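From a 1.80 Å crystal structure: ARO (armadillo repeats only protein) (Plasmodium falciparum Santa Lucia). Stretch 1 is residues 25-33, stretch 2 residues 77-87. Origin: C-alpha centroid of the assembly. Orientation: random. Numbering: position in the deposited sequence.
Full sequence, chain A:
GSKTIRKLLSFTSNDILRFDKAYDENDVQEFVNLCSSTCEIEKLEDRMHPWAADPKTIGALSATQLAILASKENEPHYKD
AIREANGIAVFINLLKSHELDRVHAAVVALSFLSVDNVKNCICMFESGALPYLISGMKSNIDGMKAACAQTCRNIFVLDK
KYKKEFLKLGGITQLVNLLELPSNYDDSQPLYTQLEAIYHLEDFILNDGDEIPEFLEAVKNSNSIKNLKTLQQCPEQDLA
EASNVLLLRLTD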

# COMPACT_ATOMS: atom_id res chain seq x y z
N GLU A 25 23.53 -13.20 -3.21
CA GLU A 25 23.60 -13.59 -1.80
C GLU A 25 22.38 -13.22 -0.94
O GLU A 25 22.44 -13.38 0.28
CB GLU A 25 24.86 -12.98 -1.17
CG GLU A 25 26.15 -13.38 -1.88
CD GLU A 25 27.37 -12.63 -1.38
OE1 GLU A 25 27.24 -11.76 -0.49
OE2 GLU A 25 28.48 -12.90 -1.89
N ASN A 26 21.30 -12.76 -1.56
CA ASN A 26 20.14 -12.22 -0.82
C ASN A 26 20.56 -11.28 0.30
O ASN A 26 20.04 -11.35 1.42
CB ASN A 26 19.28 -13.34 -0.24
CG ASN A 26 18.62 -14.18 -1.30
OD1 ASN A 26 18.02 -13.66 -2.24
ND2 ASN A 26 18.72 -15.50 -1.16
N ASP A 27 21.50 -10.39 -0.01
CA ASP A 27 22.03 -9.47 0.97
C ASP A 27 21.06 -8.32 1.22
O ASP A 27 21.07 -7.30 0.50
CB ASP A 27 23.39 -8.93 0.51
CG ASP A 27 24.17 -8.25 1.61
OD1 ASP A 27 23.56 -7.79 2.60
OD2 ASP A 27 25.40 -8.13 1.47
N VAL A 28 20.21 -8.50 2.23
CA VAL A 28 19.18 -7.52 2.56
C VAL A 28 19.76 -6.15 2.88
O VAL A 28 19.31 -5.15 2.33
CB VAL A 28 18.30 -8.02 3.74
CG1 VAL A 28 17.41 -6.90 4.25
CG2 VAL A 28 17.47 -9.20 3.30
N GLN A 29 20.75 -6.09 3.77
CA GLN A 29 21.30 -4.80 4.18
C GLN A 29 21.92 -4.05 3.00
O GLN A 29 21.81 -2.82 2.90
CB GLN A 29 22.36 -4.97 5.27
CG GLN A 29 22.87 -3.64 5.82
CD GLN A 29 21.79 -2.83 6.52
OE1 GLN A 29 21.39 -3.15 7.64
NE2 GLN A 29 21.30 -1.79 5.86
N GLU A 30 22.59 -4.79 2.12
CA GLU A 30 23.22 -4.12 0.97
C GLU A 30 22.16 -3.58 0.00
O GLU A 30 22.29 -2.46 -0.51
CB GLU A 30 24.16 -5.09 0.25
CG GLU A 30 25.00 -4.47 -0.82
CD GLU A 30 25.99 -3.43 -0.32
OE1 GLU A 30 26.24 -3.35 0.90
OE2 GLU A 30 26.55 -2.71 -1.17
N PHE A 31 21.10 -4.35 -0.22
CA PHE A 31 19.98 -3.85 -1.02
C PHE A 31 19.40 -2.56 -0.42
O PHE A 31 19.13 -1.62 -1.13
CB PHE A 31 18.87 -4.90 -1.15
CG PHE A 31 19.12 -5.94 -2.23
CD1 PHE A 31 19.58 -5.56 -3.48
CD2 PHE A 31 18.88 -7.29 -1.98
CE1 PHE A 31 19.79 -6.52 -4.47
CE2 PHE A 31 19.10 -8.25 -2.97
CZ PHE A 31 19.55 -7.85 -4.22
N VAL A 32 19.20 -2.52 0.90
CA VAL A 32 18.71 -1.30 1.52
C VAL A 32 19.67 -0.12 1.29
O VAL A 32 19.23 0.98 0.94
CB VAL A 32 18.44 -1.51 3.02
CG1 VAL A 32 18.08 -0.20 3.71
CG2 VAL A 32 17.30 -2.49 3.18
N ASN A 33 20.97 -0.35 1.45
CA ASN A 33 21.97 0.68 1.23
C ASN A 33 21.98 1.15 -0.21
O ASN A 33 22.28 2.31 -0.50
CB ASN A 33 23.37 0.18 1.60
CG ASN A 33 23.50 -0.12 3.07
OD1 ASN A 33 22.79 0.44 3.89
ND2 ASN A 33 24.43 -1.01 3.40
N HIS A 77 10.66 -14.48 7.37
CA HIS A 77 11.75 -13.87 8.11
C HIS A 77 12.33 -12.65 7.38
O HIS A 77 12.90 -11.76 8.01
CB HIS A 77 12.86 -14.89 8.39
CG HIS A 77 13.74 -15.17 7.22
ND1 HIS A 77 13.45 -16.15 6.29
CD2 HIS A 77 14.91 -14.62 6.82
CE1 HIS A 77 14.40 -16.19 5.37
NE2 HIS A 77 15.30 -15.27 5.67
N TYR A 78 12.18 -12.60 6.07
CA TYR A 78 12.70 -11.46 5.33
C TYR A 78 12.05 -10.14 5.79
O TYR A 78 12.70 -9.09 5.79
CB TYR A 78 12.52 -11.66 3.82
CG TYR A 78 13.60 -12.54 3.21
CD1 TYR A 78 14.94 -12.21 3.32
CD2 TYR A 78 13.27 -13.70 2.53
CE1 TYR A 78 15.93 -13.01 2.76
CE2 TYR A 78 14.25 -14.52 1.97
CZ TYR A 78 15.58 -14.16 2.09
OH TYR A 78 16.56 -14.95 1.53
N LYS A 79 10.78 -10.21 6.18
CA LYS A 79 10.07 -9.00 6.59
C LYS A 79 10.69 -8.36 7.81
O LYS A 79 10.71 -7.14 7.94
CB LYS A 79 8.59 -9.30 6.84
CG LYS A 79 7.83 -9.66 5.56
CD LYS A 79 6.36 -9.93 5.85
CE LYS A 79 5.66 -10.36 4.57
NZ LYS A 79 4.19 -10.42 4.75
N ASP A 80 11.20 -9.19 8.73
CA ASP A 80 11.90 -8.67 9.89
C ASP A 80 13.30 -8.19 9.54
O ASP A 80 13.73 -7.15 10.04
CB ASP A 80 12.00 -9.74 11.00
CG ASP A 80 10.66 -10.06 11.64
OD1 ASP A 80 9.88 -9.12 11.93
OD2 ASP A 80 10.39 -11.26 11.85
N ALA A 81 14.02 -8.94 8.71
CA ALA A 81 15.37 -8.56 8.31
C ALA A 81 15.37 -7.19 7.64
O ALA A 81 16.28 -6.37 7.84
CB ALA A 81 15.98 -9.62 7.39
N ILE A 82 14.35 -6.95 6.82
CA ILE A 82 14.26 -5.68 6.11
C ILE A 82 14.01 -4.53 7.08
O ILE A 82 14.64 -3.50 7.00
CB ILE A 82 13.17 -5.75 5.04
CG1 ILE A 82 13.63 -6.71 3.94
CG2 ILE A 82 12.88 -4.35 4.45
CD1 ILE A 82 12.56 -7.12 2.93
N ARG A 83 13.14 -4.73 8.06
CA ARG A 83 12.94 -3.68 9.06
C ARG A 83 14.24 -3.39 9.81
O ARG A 83 14.61 -2.24 9.99
CB ARG A 83 11.86 -4.09 10.07
CG ARG A 83 11.62 -3.03 11.16
CD ARG A 83 10.64 -3.52 12.21
NE ARG A 83 11.20 -4.61 13.01
CZ ARG A 83 10.85 -5.89 12.91
NH1 ARG A 83 9.93 -6.29 12.04
NH2 ARG A 83 11.45 -6.80 13.70
N GLU A 84 14.93 -4.44 10.22
CA GLU A 84 16.13 -4.31 11.04
C GLU A 84 17.29 -3.68 10.27
O GLU A 84 18.23 -3.16 10.86
CB GLU A 84 16.52 -5.67 11.60
CG GLU A 84 15.57 -6.12 12.72
CD GLU A 84 15.69 -7.60 13.02
OE1 GLU A 84 16.44 -8.30 12.31
OE2 GLU A 84 15.04 -8.06 13.98
N ALA A 85 17.18 -3.70 8.95
CA ALA A 85 18.19 -3.13 8.07
C ALA A 85 17.87 -1.66 7.76
O ALA A 85 18.49 -1.05 6.90
CB ALA A 85 18.28 -3.95 6.77
N ASN A 86 16.88 -1.13 8.48
CA ASN A 86 16.38 0.24 8.30
C ASN A 86 15.66 0.43 6.96
O ASN A 86 15.55 1.54 6.44
CB ASN A 86 17.53 1.26 8.42
CG ASN A 86 17.03 2.66 8.69
OD1 ASN A 86 16.11 2.86 9.48
ND2 ASN A 86 17.61 3.64 7.99
N GLY A 87 15.13 -0.66 6.41
CA GLY A 87 14.42 -0.57 5.14
C GLY A 87 13.20 0.35 5.13
O GLY A 87 12.93 1.02 4.15

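How do the two backbones lie against each other? Helix 28-33 and helix 77-84 run in broadly the same direction, with 50° between their N-to-C directions and a closest axis approach of 9.4 Å. The contact carries on past the end of the second helix, where Ala85 is the first residue to leave helical phi/psi. The backbones come nearest beyond that helix, beside two small residues: Gln29 CA lies 5.3 Å from Ala85 CA, and Val32 CA lies 5.7 Å from Gly87 CA, against 6.3 Å between Val28 CA and Ile82 CA. In all, 373 Å² of surface is buried, summed over both sides.

Which side chains form the apolar part of the contact? Val28 and Val32, one helical turn apart, both point their CA-to-CB bonds toward the second stretch, and both adopt the t rotamer. Val28 has the most surface covered and the most partners. Its CG1 methyl packs 3.8 Å from Ile82 CG1 and 4.0 Å from Ala85 CB, while its CG2 lies 3.9 Å from Tyr78 CD1 and, more loosely, 4.4 Å from Ala81 CB. Val32 CG2 reaches Ala85 CB at 4.0 Å, so the single methyl of Ala85 is met by both valines. These are van der Waals contacts between nonpolar groups, and they shield carbon surface from solvent. Val32 CG1 also rests 3.9 Å from Gly87 CA, a residue without a side chain; an ideal CB there would come within 2.6 Å of Ile82 CG2, a clash inside the second stretch itself.

What polar bond joins the stretches? Gln29 NE2 donates to Ala85 O, at 3.1 Å and with an N-H...acceptor angle of 148°. The CA-to-CB bond of Gln29 points sideways, but chi1 near t and chi2 near p bring the amide end closer to the second stretch. The acceptor belongs to the first residue past the helix, Ala85, so the bond is made to the backbone at the turn. The same amide nitrogen makes a weak hydrogen bond within its own stretch, from Gln29 NE2 to Asn33 OD1 at 3.3 Å, so one nitrogen serves both a bond across the contact and a weak one along its own helix. Near the other end of the contact, Asn26 ND2 and Tyr78 OH are 3.5 Å apart, a polar approach rather than a hydrogen bond.

How are the contacting segments held in shape? Asp27 caps the first helix: its OD1 accepts from Glu30 N at 3.2 Å, satisfying an amide that has no carbonyl partner in a preceding turn. Its CA-to-CB bond points away from the second stretch, so the cap stands apart from the packing surface. In the second stretch, Gly87 N donates to Ile82 O at 2.9 Å and Asn86 N to Arg83 O at 2.9 Å, folding the chain back against its last turn. A salt bridge from Arg83 NH1 to Asp80 OD1, at 2.8 Å, links successive turns of this helix outside the interface.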